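Putative oxidoreductase (Salmonella enterica subsp. enterica serovar Typhimurium, PDB 3NX4) probably acts as an NADPH-dependent acryloyl-CoA reductase of the medium-chain dehydrogenase/reductase superfamily that binds NADP. Local coordinates at residues E22-A27 against E100-V104; V34-N40 against R318-K324; F129-C134 against V265-T270; Q173-G179 against A192-R198. One frame throughout, in Å; residues are numbered along the deposited sequence.

Contact 1 of 4, residues E22-A27 against E100-V104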
# COMPACT_ATOMS: atom_id res chain seq x y z
N GLU A 22 -2.94 -16.62 42.31
CA GLU A 22 -3.82 -15.95 41.37
C GLU A 22 -3.83 -14.46 41.66
O GLU A 22 -3.98 -13.65 40.76
CB GLU A 22 -5.23 -16.53 41.49
CG GLU A 22 -6.22 -15.96 40.53
CD GLU A 22 -7.52 -16.72 40.53
OE1 GLU A 22 -7.53 -17.88 40.98
OE2 GLU A 22 -8.53 -16.16 40.08
N SER A 23 -3.69 -14.11 42.93
CA SER A 23 -3.72 -12.72 43.37
C SER A 23 -2.55 -11.90 42.82
O SER A 23 -2.50 -10.69 43.00
CB SER A 23 -3.76 -12.64 44.90
OG SER A 23 -2.65 -13.30 45.47
N GLN A 24 -1.60 -12.57 42.17
CA GLN A 24 -0.45 -11.90 41.57
C GLN A 24 -0.76 -11.38 40.16
O GLN A 24 -0.01 -10.57 39.61
CB GLN A 24 0.75 -12.84 41.50
CG GLN A 24 1.22 -13.37 42.83
CD GLN A 24 2.45 -14.25 42.67
OE1 GLN A 24 2.46 -15.41 43.07
NE2 GLN A 24 3.50 -13.69 42.08
N LEU A 25 -1.86 -11.85 39.58
CA LEU A 25 -2.25 -11.42 38.24
C LEU A 25 -2.52 -9.92 38.21
O LEU A 25 -2.92 -9.35 39.23
CB LEU A 25 -3.50 -12.16 37.79
CG LEU A 25 -3.46 -13.67 37.59
CD1 LEU A 25 -4.85 -14.17 37.23
CD2 LEU A 25 -2.45 -14.03 36.51
N PRO A 26 -2.32 -9.29 37.05
CA PRO A 26 -2.60 -7.85 36.93
C PRO A 26 -4.07 -7.57 37.24
O PRO A 26 -4.87 -8.50 37.31
CB PRO A 26 -2.32 -7.56 35.45
CG PRO A 26 -2.46 -8.89 34.77
CD PRO A 26 -1.91 -9.87 35.76
N ALA A 27 -4.41 -6.30 37.43
CA ALA A 27 -5.80 -5.95 37.70
C ALA A 27 -6.59 -5.96 36.40
O ALA A 27 -6.07 -5.64 35.33
CB ALA A 27 -5.88 -4.58 38.37
N GLU A 100 -2.56 -20.74 33.60
CA GLU A 100 -3.84 -21.37 33.91
C GLU A 100 -4.96 -20.36 34.08
O GLU A 100 -6.13 -20.70 33.90
CB GLU A 100 -3.71 -22.27 35.14
CG GLU A 100 -2.84 -23.49 34.87
CD GLU A 100 -2.81 -24.46 36.03
OE1 GLU A 100 -3.05 -24.01 37.18
OE2 GLU A 100 -2.56 -25.66 35.80
N ARG A 101 -4.61 -19.12 34.40
CA ARG A 101 -5.60 -18.05 34.56
C ARG A 101 -5.08 -16.75 33.97
O ARG A 101 -3.87 -16.51 33.94
CB ARG A 101 -5.92 -17.80 36.04
CG ARG A 101 -5.96 -19.05 36.89
CD ARG A 101 -7.38 -19.44 37.22
NE ARG A 101 -7.43 -20.47 38.25
CZ ARG A 101 -7.59 -21.77 38.02
NH1 ARG A 101 -7.72 -22.21 36.77
NH2 ARG A 101 -7.62 -22.63 39.03
N ALA A 102 -6.00 -15.91 33.52
CA ALA A 102 -5.65 -14.58 33.01
C ALA A 102 -6.68 -13.60 33.53
O ALA A 102 -7.82 -13.97 33.79
CB ALA A 102 -5.61 -14.57 31.48
N ARG A 103 -6.26 -12.35 33.70
CA ARG A 103 -7.18 -11.29 34.11
C ARG A 103 -6.99 -10.10 33.18
O ARG A 103 -5.88 -9.59 33.05
CB ARG A 103 -6.95 -10.89 35.56
CG ARG A 103 -8.05 -9.99 36.12
CD ARG A 103 -7.78 -9.59 37.58
NE ARG A 103 -7.48 -10.74 38.41
CZ ARG A 103 -6.90 -10.68 39.60
NH1 ARG A 103 -6.56 -9.51 40.11
NH2 ARG A 103 -6.66 -11.79 40.28
N VAL A 104 -8.08 -9.67 32.54
CA VAL A 104 -7.99 -8.71 31.46
C VAL A 104 -9.20 -7.78 31.41
O VAL A 104 -10.18 -7.98 32.13
CB VAL A 104 -7.92 -9.42 30.08
CG1 VAL A 104 -6.67 -10.27 29.98
CG2 VAL A 104 -9.18 -10.26 29.84
O HOH W 1 -6.57 -20.28 40.80
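R103 is extended from strand 101-104 as far as CD (chi1 and chi2 both t), then turns at chi3 (m) and lies against the backbone of loop 22-27. Its CD meets P26 O at 3.1 Å, and its guanidinium carries L25 O over one face, with NH1 3.7 Å from that oxygen. NH2 comes within 3.3 Å of E22 O, but the angle is poor for a hydrogen bond; that carbonyl already accepts from L25 N at 3.0 Å, closing the 3-10 turn. The side chain of L25 points at the strand in the gap between the two arginines: its CD1 is 4.0 Å from R101 CB and its CD2 3.8 Å from R101 O. At the far end the carboxylate of E22 faces R101. The ion pair is long, 3.8 Å from E22 OE1 to R101 NE, and water 1 bridges it from the side, donating to E22 OE1 at 2.6 Å and accepting from R101 NE at 2.7 Å. Strand alternation explains the pattern, since R101 and R103 project toward the loop while A102 and V104 turn away onto F65 of strand 64-72. W95 and H94 extend the cover beside L25 and P26. A connection between strands 13-19 and 30-39 thus lies over one face of a strand that pairs with 30-39, in the GroES-like domain characteristic of this superfamily.

Contact 2 of 4, residues V34-N40 against R318-K324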
# COMPACT_ATOMS: atom_id res chain seq x y z
N VAL A 34 -8.05 -20.37 31.76
CA VAL A 34 -7.54 -20.65 30.42
C VAL A 34 -7.48 -22.14 30.14
O VAL A 34 -6.98 -22.91 30.95
CB VAL A 34 -6.14 -20.03 30.23
CG1 VAL A 34 -5.56 -20.43 28.87
CG2 VAL A 34 -6.22 -18.50 30.38
N HIS A 35 -7.99 -22.54 28.97
CA HIS A 35 -7.97 -23.95 28.61
C HIS A 35 -7.03 -24.23 27.45
O HIS A 35 -6.48 -25.33 27.34
CB HIS A 35 -9.38 -24.44 28.30
CG HIS A 35 -10.31 -24.36 29.47
ND1 HIS A 35 -11.62 -23.95 29.36
CD2 HIS A 35 -10.10 -24.61 30.79
CE1 HIS A 35 -12.18 -23.96 30.55
NE2 HIS A 35 -11.28 -24.35 31.44
N TRP A 36 -6.84 -23.23 26.60
CA TRP A 36 -5.94 -23.34 25.45
C TRP A 36 -5.19 -22.04 25.22
O TRP A 36 -5.71 -20.96 25.49
CB TRP A 36 -6.74 -23.68 24.19
CG TRP A 36 -7.52 -24.94 24.30
CD1 TRP A 36 -8.83 -25.06 24.66
CD2 TRP A 36 -7.04 -26.26 24.08
NE1 TRP A 36 -9.20 -26.38 24.66
CE2 TRP A 36 -8.11 -27.14 24.31
CE3 TRP A 36 -5.80 -26.80 23.70
CZ2 TRP A 36 -7.99 -28.53 24.18
CZ3 TRP A 36 -5.68 -28.17 23.57
CH2 TRP A 36 -6.77 -29.02 23.81
N SER A 37 -3.97 -22.16 24.74
CA SER A 37 -3.24 -21.02 24.21
C SER A 37 -2.54 -21.47 22.92
O SER A 37 -2.84 -22.54 22.39
CB SER A 37 -2.24 -20.47 25.23
OG SER A 37 -1.64 -19.27 24.77
N SER A 38 -1.61 -20.66 22.42
CA SER A 38 -0.83 -21.05 21.25
C SER A 38 0.52 -20.36 21.26
O SER A 38 0.79 -19.50 22.09
CB SER A 38 -1.59 -20.75 19.95
OG SER A 38 -1.38 -19.42 19.50
N LEU A 39 1.40 -20.77 20.35
CA LEU A 39 2.67 -20.09 20.18
C LEU A 39 2.72 -19.46 18.81
O LEU A 39 2.66 -20.16 17.79
CB LEU A 39 3.84 -21.06 20.32
CG LEU A 39 4.01 -21.72 21.68
CD1 LEU A 39 5.25 -22.62 21.68
CD2 LEU A 39 4.10 -20.65 22.77
N ASN A 40 2.84 -18.13 18.78
CA ASN A 40 3.04 -17.40 17.54
C ASN A 40 4.50 -17.00 17.43
O ASN A 40 5.26 -17.10 18.38
CB ASN A 40 2.18 -16.13 17.53
CG ASN A 40 0.70 -16.44 17.60
OD1 ASN A 40 0.06 -16.63 16.56
ND2 ASN A 40 0.14 -16.50 18.82
N ARG A 318 0.70 -24.74 12.95
CA ARG A 318 0.38 -23.97 14.15
C ARG A 318 0.69 -24.75 15.43
O ARG A 318 0.42 -25.95 15.51
CB ARG A 318 -1.10 -23.60 14.11
CG ARG A 318 -1.45 -22.57 13.02
CD ARG A 318 -1.12 -21.16 13.47
NE ARG A 318 -1.84 -20.84 14.71
CZ ARG A 318 -1.27 -20.35 15.80
NH1 ARG A 318 0.02 -20.07 15.81
NH2 ARG A 318 -2.01 -20.11 16.88
N THR A 319 1.25 -24.07 16.42
CA THR A 319 1.56 -24.72 17.69
C THR A 319 0.48 -24.39 18.71
O THR A 319 0.32 -23.24 19.10
CB THR A 319 2.94 -24.28 18.24
OG1 THR A 319 3.96 -24.63 17.31
CG2 THR A 319 3.23 -24.96 19.58
N LEU A 320 -0.24 -25.43 19.12
CA LEU A 320 -1.36 -25.31 20.04
C LEU A 320 -0.92 -25.74 21.44
O LEU A 320 -0.29 -26.79 21.61
CB LEU A 320 -2.52 -26.19 19.57
CG LEU A 320 -3.69 -26.38 20.55
CD1 LEU A 320 -4.52 -25.09 20.66
CD2 LEU A 320 -4.56 -27.56 20.13
N VAL A 321 -1.24 -24.93 22.44
CA VAL A 321 -0.82 -25.23 23.80
C VAL A 321 -2.00 -25.61 24.68
O VAL A 321 -2.90 -24.81 24.90
CB VAL A 321 -0.03 -24.06 24.42
CG1 VAL A 321 0.44 -24.42 25.81
CG2 VAL A 321 1.17 -23.71 23.52
N LYS A 322 -2.01 -26.85 25.16
CA LYS A 322 -3.07 -27.29 26.05
C LYS A 322 -2.71 -26.83 27.46
O LYS A 322 -1.66 -27.20 27.99
CB LYS A 322 -3.21 -28.82 26.01
CG LYS A 322 -4.35 -29.35 26.89
CD LYS A 322 -4.48 -30.86 26.74
CE LYS A 322 -5.64 -31.41 27.56
NZ LYS A 322 -6.94 -30.80 27.18
N ILE A 323 -3.57 -26.00 28.04
CA ILE A 323 -3.30 -25.42 29.35
C ILE A 323 -4.11 -26.17 30.40
O ILE A 323 -3.60 -26.48 31.48
CB ILE A 323 -3.66 -23.93 29.39
CG1 ILE A 323 -2.77 -23.13 28.43
CG2 ILE A 323 -3.55 -23.39 30.81
CD1 ILE A 323 -1.33 -23.03 28.88
N LYS A 324 -5.36 -26.46 30.08
CA LYS A 324 -6.23 -27.24 30.96
C LYS A 324 -5.55 -28.54 31.38
O LYS A 324 -4.92 -29.22 30.58
CB LYS A 324 -7.55 -27.55 30.25
CG LYS A 324 -7.37 -28.24 28.91
CD LYS A 324 -8.60 -28.12 28.02
CE LYS A 324 -9.65 -29.15 28.37
NZ LYS A 324 -10.81 -29.06 27.44
OXT LYS A 324 -5.63 -28.94 32.55
O HOH W 2 -11.74 -27.65 25.17
O HOH W 3 3.00 -22.01 15.94
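This is an antiparallel strand pairing between 34-39 and 318-322, bringing the C-terminal end of the chain into the sheet of the GroES-like part of the fold. The two axes approach to 4.4 Å at 147°. S37 and V321 form the central hydrogen-bonded pair, with S37 N to V321 O and V321 N to S37 O both 2.9 Å; W36 with K322 and S38 with L320 are non-hydrogen-bonded pairs on either side of it. L39 N donates to T319 O at 3.0 Å, but the return link runs through water 3, which donates to L39 O (2.6 Å) and accepts from T319 N (2.7 Å). At the other end H35 O takes both I323 N (3.1 Å) and K324 N (3.2 Å), where H35 and W36 form a classic beta bulge opposite A66 of strand 64-72. The W36 ring packs its CZ3 against L320 CD2 at 3.7 Å and K322 CB at 3.5 Å. R318 folds back so that NH2 reaches S38 OG at 2.8 Å; its NE and NH2 also bond to the carbonyls of I123 and M122. The W36 and L320 face meets R119 of helix 118-140, whereas L39 and T319 pack on F306 of helix 303-311, and strand 295-299 continues the sheet beyond 318-322.

Contact 3 of 4, residues F129-C134 against V265-T270; sequences FTAMLC and VDSVMT. With NAP (NADP nicotinamide-adenine-dinucleotide phosphate), chain C.
Residues 129-134 belong to alpha-helix 118-140. Residues 265-270 are irregular: V265 and D266 extended, S267 (-96/-19°) and V268 (-65/-47°) turning. T130 and S267 lie 5.7 Å apart by CA, C134 and V265 6.5 Å. Side-chain packing comes first: V265 (chi1 t) sets CG1 3.7 Å from L133 CB and CG2 3.9 Å from C134 SG; L133 (m, t) brings CD1 3.6 Å from T270 OG1; T130 (chi1 m) puts OG1 3.2 Å from S267 CB. The F129 ring (chi1 t) presents its edge, CE2 3.7 Å from S267 O, and stacks on W279. The segments line part of the nicotinamide end of the NADP pocket. V265 O accepts from NAP N7N at 2.8 Å; NAP O7N accepts from S267 N at 2.7 Å and S267 OG (p) at 2.9 Å. T130 OG1, bonded to T126 O, lies 3.1 Å from NAP C4N, the hydride-carrying carbon. D266 OD1 accepts from V268 N at 3.1 Å, an Asx turn; OD2 bonds Y233 of the second subunit.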
# COMPACT_ATOMS: atom_id res chain seq x y z
N PHE A 129 -6.00 -15.47 12.67
CA PHE A 129 -6.77 -14.22 12.68
C PHE A 129 -6.12 -13.22 11.73
O PHE A 129 -6.79 -12.58 10.92
CB PHE A 129 -6.83 -13.70 14.13
CG PHE A 129 -7.44 -12.33 14.27
CD1 PHE A 129 -8.83 -12.17 14.27
CD2 PHE A 129 -6.64 -11.22 14.48
CE1 PHE A 129 -9.40 -10.91 14.43
CE2 PHE A 129 -7.20 -9.95 14.66
CZ PHE A 129 -8.58 -9.79 14.62
N THR A 130 -4.80 -13.11 11.80
CA THR A 130 -4.02 -12.30 10.87
C THR A 130 -4.17 -12.73 9.39
O THR A 130 -4.31 -11.89 8.50
CB THR A 130 -2.54 -12.33 11.27
OG1 THR A 130 -2.40 -11.85 12.62
CG2 THR A 130 -1.70 -11.44 10.34
N ALA A 131 -4.12 -14.02 9.12
CA ALA A 131 -4.30 -14.49 7.75
C ALA A 131 -5.65 -14.03 7.24
O ALA A 131 -5.79 -13.63 6.07
CB ALA A 131 -4.21 -16.00 7.68
N MSE A 132 -6.66 -14.11 8.12
CA MSE A 132 -8.01 -13.71 7.73
C MSE A 132 -8.04 -12.20 7.42
O MSE A 132 -8.64 -11.79 6.42
CB MSE A 132 -9.02 -14.06 8.83
CG MSE A 132 -10.46 -13.88 8.38
SE MSE A 132 -11.04 -15.20 7.03
CE MSE A 132 -11.41 -14.00 5.69
N LEU A 133 -7.43 -11.39 8.27
CA LEU A 133 -7.33 -9.96 7.97
C LEU A 133 -6.64 -9.70 6.62
O LEU A 133 -7.00 -8.75 5.92
CB LEU A 133 -6.62 -9.21 9.09
CG LEU A 133 -7.36 -9.21 10.43
CD1 LEU A 133 -6.45 -8.64 11.52
CD2 LEU A 133 -8.67 -8.42 10.35
N CYS A 134 -5.64 -10.53 6.27
CA CYS A 134 -4.92 -10.34 5.00
C CYS A 134 -5.81 -10.69 3.83
O CYS A 134 -5.84 -9.98 2.83
CB CYS A 134 -3.66 -11.20 4.95
SG CYS A 134 -2.35 -10.65 6.06
N VAL A 265 -1.00 -4.92 7.56
CA VAL A 265 -2.02 -5.56 8.39
C VAL A 265 -1.49 -5.72 9.80
O VAL A 265 -0.50 -6.41 10.02
CB VAL A 265 -2.38 -6.95 7.84
CG1 VAL A 265 -3.26 -7.71 8.82
CG2 VAL A 265 -3.06 -6.82 6.49
N ASP A 266 -2.15 -5.07 10.76
CA ASP A 266 -1.84 -5.24 12.18
C ASP A 266 -2.97 -6.01 12.86
O ASP A 266 -4.13 -5.68 12.68
CB ASP A 266 -1.72 -3.88 12.87
CG ASP A 266 -1.79 -3.99 14.40
OD1 ASP A 266 -0.90 -4.64 14.97
OD2 ASP A 266 -2.72 -3.44 15.02
N SER A 267 -2.62 -7.03 13.64
CA SER A 267 -3.63 -7.82 14.34
C SER A 267 -3.83 -7.33 15.78
O SER A 267 -4.84 -7.64 16.41
CB SER A 267 -3.21 -9.28 14.40
OG SER A 267 -2.08 -9.43 15.24
N VAL A 268 -2.86 -6.59 16.29
CA VAL A 268 -2.83 -6.27 17.71
C VAL A 268 -4.00 -5.40 18.14
O VAL A 268 -4.67 -5.69 19.14
CB VAL A 268 -1.53 -5.55 18.08
CG1 VAL A 268 -1.55 -5.18 19.56
CG2 VAL A 268 -0.33 -6.42 17.74
N MSE A 269 -4.24 -4.34 17.37
CA MSE A 269 -5.19 -3.31 17.75
C MSE A 269 -6.42 -3.25 16.84
O MSE A 269 -7.11 -2.24 16.79
CB MSE A 269 -4.50 -1.95 17.75
CG MSE A 269 -3.21 -1.89 18.56
SE MSE A 269 -2.69 -0.04 18.94
CE MSE A 269 -4.37 0.60 19.71
N THR A 270 -6.69 -4.34 16.14
CA THR A 270 -7.84 -4.41 15.24
C THR A 270 -9.13 -4.01 15.97
O THR A 270 -9.49 -4.62 16.97
CB THR A 270 -7.98 -5.85 14.70
OG1 THR A 270 -6.72 -6.26 14.18
CG2 THR A 270 -9.02 -5.93 13.59
PA NAP C . 6.04 -18.69 11.43
O1A NAP C . 5.08 -19.77 11.73
O2A NAP C . 7.39 -18.80 12.01
O5B NAP C . 6.13 -18.47 9.85
C5B NAP C . 7.20 -17.72 9.33
C4B NAP C . 7.60 -18.43 8.05
O4B NAP C . 8.51 -17.63 7.35
C3B NAP C . 8.30 -19.77 8.32
O3B NAP C . 7.37 -20.83 8.31
C2B NAP C . 9.26 -19.89 7.15
O2B NAP C . 8.55 -20.50 6.09
C1B NAP C . 9.51 -18.44 6.75
N9A NAP C . 10.82 -17.97 7.23
C8A NAP C . 11.35 -18.12 8.49
N7A NAP C . 12.56 -17.50 8.51
C5A NAP C . 12.78 -16.94 7.30
C6A NAP C . 13.84 -16.21 6.78
N6A NAP C . 14.91 -15.93 7.52
N1A NAP C . 13.78 -15.77 5.48
C2A NAP C . 12.68 -16.06 4.70
N3A NAP C . 11.63 -16.80 5.21
C4A NAP C . 11.69 -17.23 6.49
O3 NAP C . 5.44 -17.28 11.93
PN NAP C . 3.91 -16.79 12.00
O1N NAP C . 3.39 -16.94 13.38
O2N NAP C . 3.20 -17.45 10.88
O5D NAP C . 4.15 -15.23 11.67
C5D NAP C . 4.67 -14.88 10.41
C4D NAP C . 5.16 -13.44 10.45
O4D NAP C . 4.04 -12.60 10.64
C3D NAP C . 6.09 -13.19 11.62
O3D NAP C . 7.09 -12.27 11.23
C2D NAP C . 5.20 -12.56 12.67
O2D NAP C . 5.92 -11.68 13.50
C1D NAP C . 4.23 -11.80 11.79
N1N NAP C . 2.92 -11.55 12.41
C2N NAP C . 2.54 -10.25 12.58
C3N NAP C . 1.31 -9.93 13.14
C7N NAP C . 0.75 -8.57 12.83
O7N NAP C . -0.05 -7.90 13.77
N7N NAP C . 1.04 -8.03 11.65
C4N NAP C . 0.46 -10.96 13.53
C5N NAP C . 0.85 -12.29 13.34
C6N NAP C . 2.09 -12.57 12.77
P2B NAP C . 9.30 -21.50 5.06
O1X NAP C . 8.23 -22.24 4.31
O2X NAP C . 10.15 -20.70 4.10
O3X NAP C . 10.15 -22.45 5.87

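Contact 4 of 4, residues Q173-G179 against A192-R198; sequences QVAAVSG and ANRILSR. With NAP (NADP nicotinamide-adenine-dinucleotide phosphate), chain C.
Extended strands 174-178 and 194-197 run parallel, their axes approaching to 4.6 Å and inclined by 28°. A175 pairs with R194, A176 with I195, V177 with L196 and S178 with S197. The ladder is: A176 N to R194 O and L196 N to A176 O, both 2.8 Å, S178 N to L196 O 3.1 Å and R198 N to S178 O 3.0 Å. At its start V174 O accepts twice, from N193 N (2.9 Å) and R194 N (3.2 Å), while V174 N is satisfied by N193 OD1 (2.8 Å; chi1 m). Strand 150-152 bonds the other edge of 174-178, and E149 takes the R194 guanidinium. At the C-terminal ends of the strands the donors turn to the NADP 2'-phosphate: S178 OG (chi1 t), also bonded to R180 N and T183 OG1, gives NAP O1X a very short 2.5 Å bond, G179 N reaches NAP O2X at 2.7 Å, and R198 NH1 adds a weak one to NAP O2X at 3.0 Å. The R198 guanidinium (chi1 and chi2 t, chi3 95°) has G179 CA over one face and adenine C2A over the other. This is a beta-alpha-beta unit of the Rossmann fold, closed over helix 184-190 and recognising the phosphate that marks NADP.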
# COMPACT_ATOMS: atom_id res chain seq x y z
N GLN A 173 -6.41 -19.59 -7.10
CA GLN A 173 -5.25 -20.38 -7.46
C GLN A 173 -4.17 -19.80 -6.56
O GLN A 173 -3.98 -18.60 -6.54
CB GLN A 173 -4.89 -20.18 -8.92
CG GLN A 173 -5.85 -20.85 -9.87
CD GLN A 173 -5.79 -22.34 -9.74
OE1 GLN A 173 -4.72 -22.92 -9.72
NE2 GLN A 173 -6.94 -22.97 -9.65
N VAL A 174 -3.48 -20.65 -5.81
CA VAL A 174 -2.51 -20.22 -4.80
C VAL A 174 -1.10 -20.71 -5.13
O VAL A 174 -0.90 -21.89 -5.41
CB VAL A 174 -2.89 -20.77 -3.40
CG1 VAL A 174 -1.83 -20.40 -2.40
CG2 VAL A 174 -4.28 -20.21 -2.95
N ALA A 175 -0.13 -19.80 -5.08
CA ALA A 175 1.28 -20.17 -5.16
C ALA A 175 1.86 -20.01 -3.76
O ALA A 175 1.62 -19.01 -3.09
CB ALA A 175 2.02 -19.25 -6.17
N ALA A 176 2.58 -21.02 -3.28
CA ALA A 176 3.19 -20.94 -1.95
C ALA A 176 4.70 -20.85 -2.10
O ALA A 176 5.28 -21.62 -2.86
CB ALA A 176 2.81 -22.16 -1.10
N VAL A 177 5.34 -19.94 -1.38
CA VAL A 177 6.80 -19.83 -1.44
C VAL A 177 7.37 -20.34 -0.12
O VAL A 177 6.98 -19.88 0.95
CB VAL A 177 7.28 -18.38 -1.64
CG1 VAL A 177 8.81 -18.33 -1.72
CG2 VAL A 177 6.64 -17.76 -2.88
N SER A 178 8.29 -21.30 -0.19
CA SER A 178 8.92 -21.84 1.01
C SER A 178 10.42 -22.03 0.79
O SER A 178 10.84 -22.36 -0.31
CB SER A 178 8.27 -23.18 1.38
OG SER A 178 8.91 -23.78 2.49
N GLY A 179 11.21 -21.83 1.83
CA GLY A 179 12.64 -22.08 1.73
C GLY A 179 13.00 -23.50 2.18
O GLY A 179 14.18 -23.82 2.32
N ALA A 192 -2.22 -25.59 -1.76
CA ALA A 192 -1.34 -24.83 -2.65
C ALA A 192 -1.30 -25.48 -4.03
O ALA A 192 -1.12 -26.69 -4.14
CB ALA A 192 0.05 -24.70 -2.08
N ASN A 193 -1.48 -24.68 -5.08
CA ASN A 193 -1.50 -25.20 -6.44
C ASN A 193 -0.11 -25.21 -7.07
O ASN A 193 0.16 -25.96 -8.00
CB ASN A 193 -2.44 -24.34 -7.31
CG ASN A 193 -3.85 -24.30 -6.77
OD1 ASN A 193 -4.23 -23.35 -6.08
ND2 ASN A 193 -4.62 -25.36 -7.03
N ARG A 194 0.75 -24.34 -6.57
CA ARG A 194 2.09 -24.19 -7.10
C ARG A 194 2.98 -23.94 -5.90
O ARG A 194 2.59 -23.22 -4.98
CB ARG A 194 2.15 -22.97 -8.04
CG ARG A 194 3.22 -23.03 -9.08
CD ARG A 194 3.54 -21.66 -9.66
NE ARG A 194 2.42 -21.04 -10.35
CZ ARG A 194 2.07 -21.32 -11.60
NH1 ARG A 194 2.74 -22.25 -12.29
NH2 ARG A 194 1.06 -20.69 -12.17
N ILE A 195 4.16 -24.56 -5.89
CA ILE A 195 5.14 -24.27 -4.84
C ILE A 195 6.42 -23.73 -5.47
O ILE A 195 6.91 -24.30 -6.43
CB ILE A 195 5.42 -25.53 -3.97
CG1 ILE A 195 4.14 -25.97 -3.24
CG2 ILE A 195 6.50 -25.25 -2.94
CD1 ILE A 195 4.11 -27.41 -2.89
N LEU A 196 6.92 -22.61 -4.95
CA LEU A 196 8.16 -21.99 -5.43
C LEU A 196 9.20 -21.91 -4.32
O LEU A 196 8.84 -21.79 -3.16
CB LEU A 196 7.90 -20.57 -5.96
CG LEU A 196 7.24 -20.34 -7.32
CD1 LEU A 196 5.87 -20.97 -7.36
CD2 LEU A 196 7.12 -18.85 -7.60
N SER A 197 10.47 -21.95 -4.67
CA SER A 197 11.54 -21.87 -3.68
C SER A 197 11.85 -20.43 -3.34
O SER A 197 11.93 -19.58 -4.22
CB SER A 197 12.84 -22.53 -4.19
OG SER A 197 12.57 -23.84 -4.65
N ARG A 198 12.06 -20.19 -2.05
CA ARG A 198 12.52 -18.90 -1.56
C ARG A 198 13.79 -18.45 -2.28
O ARG A 198 14.05 -17.25 -2.43
CB ARG A 198 12.81 -19.03 -0.07
CG ARG A 198 12.98 -17.74 0.68
CD ARG A 198 12.76 -18.02 2.16
NE ARG A 198 13.99 -18.28 2.90
CZ ARG A 198 14.06 -19.04 3.99
NH1 ARG A 198 12.99 -19.68 4.46
NH2 ARG A 198 15.23 -19.20 4.60
PA NAP C . 6.04 -18.69 11.43
O1A NAP C . 5.08 -19.77 11.73
O2A NAP C . 7.39 -18.80 12.01
O5B NAP C . 6.13 -18.47 9.85
C5B NAP C . 7.20 -17.72 9.33
C4B NAP C . 7.60 -18.43 8.05
O4B NAP C . 8.51 -17.63 7.35
C3B NAP C . 8.30 -19.77 8.32
O3B NAP C . 7.37 -20.83 8.31
C2B NAP C . 9.26 -19.89 7.15
O2B NAP C . 8.55 -20.50 6.09
C1B NAP C . 9.51 -18.44 6.75
N9A NAP C . 10.82 -17.97 7.23
C8A NAP C . 11.35 -18.12 8.49
N7A NAP C . 12.56 -17.50 8.51
C5A NAP C . 12.78 -16.94 7.30
C6A NAP C . 13.84 -16.21 6.78
N6A NAP C . 14.91 -15.93 7.52
N1A NAP C . 13.78 -15.77 5.48
C2A NAP C . 12.68 -16.06 4.70
N3A NAP C . 11.63 -16.80 5.21
C4A NAP C . 11.69 -17.23 6.49
O3 NAP C . 5.44 -17.28 11.93
PN NAP C . 3.91 -16.79 12.00
O1N NAP C . 3.39 -16.94 13.38
O2N NAP C . 3.20 -17.45 10.88
O5D NAP C . 4.15 -15.23 11.67
C5D NAP C . 4.67 -14.88 10.41
C4D NAP C . 5.16 -13.44 10.45
O4D NAP C . 4.04 -12.60 10.64
C3D NAP C . 6.09 -13.19 11.62
O3D NAP C . 7.09 -12.27 11.23
C2D NAP C . 5.20 -12.56 12.67
O2D NAP C . 5.92 -11.68 13.50
C1D NAP C . 4.23 -11.80 11.79
N1N NAP C . 2.92 -11.55 12.41
C2N NAP C . 2.54 -10.25 12.58
C3N NAP C . 1.31 -9.93 13.14
C7N NAP C . 0.75 -8.57 12.83
O7N NAP C . -0.05 -7.90 13.77
N7N NAP C . 1.04 -8.03 11.65
C4N NAP C . 0.46 -10.96 13.53
C5N NAP C . 0.85 -12.29 13.34
C6N NAP C . 2.09 -12.57 12.77
P2B NAP C . 9.30 -21.50 5.06
O1X NAP C . 8.23 -22.24 4.31
O2X NAP C . 10.15 -20.70 4.10
O3X NAP C . 10.15 -22.45 5.87

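Contacts 1 and 2 share the mixed sheet of the GroES-like part, where strand 30-39 pairs with both 101-104 and 318-322. Their centres are about 17 Å apart and they touch, E100 O lying 2.9 Å from V34 N; their segments alternate along the chain. Contacts 3 and 4 belong to the cofactor side: 265-270 follows the last strand of the parallel sheet, 261-264, and contact 4 forms the opposite edge, strand 194-197. Contact 4 is nested within contact 3, and contact 3 within contact 2, so the chain completes the nucleotide-binding part before 318-324 returns to the sheet of the GroES-like part. Centres of contacts 3 and 4 are about 22 Å apart, bridged by one extended NADP.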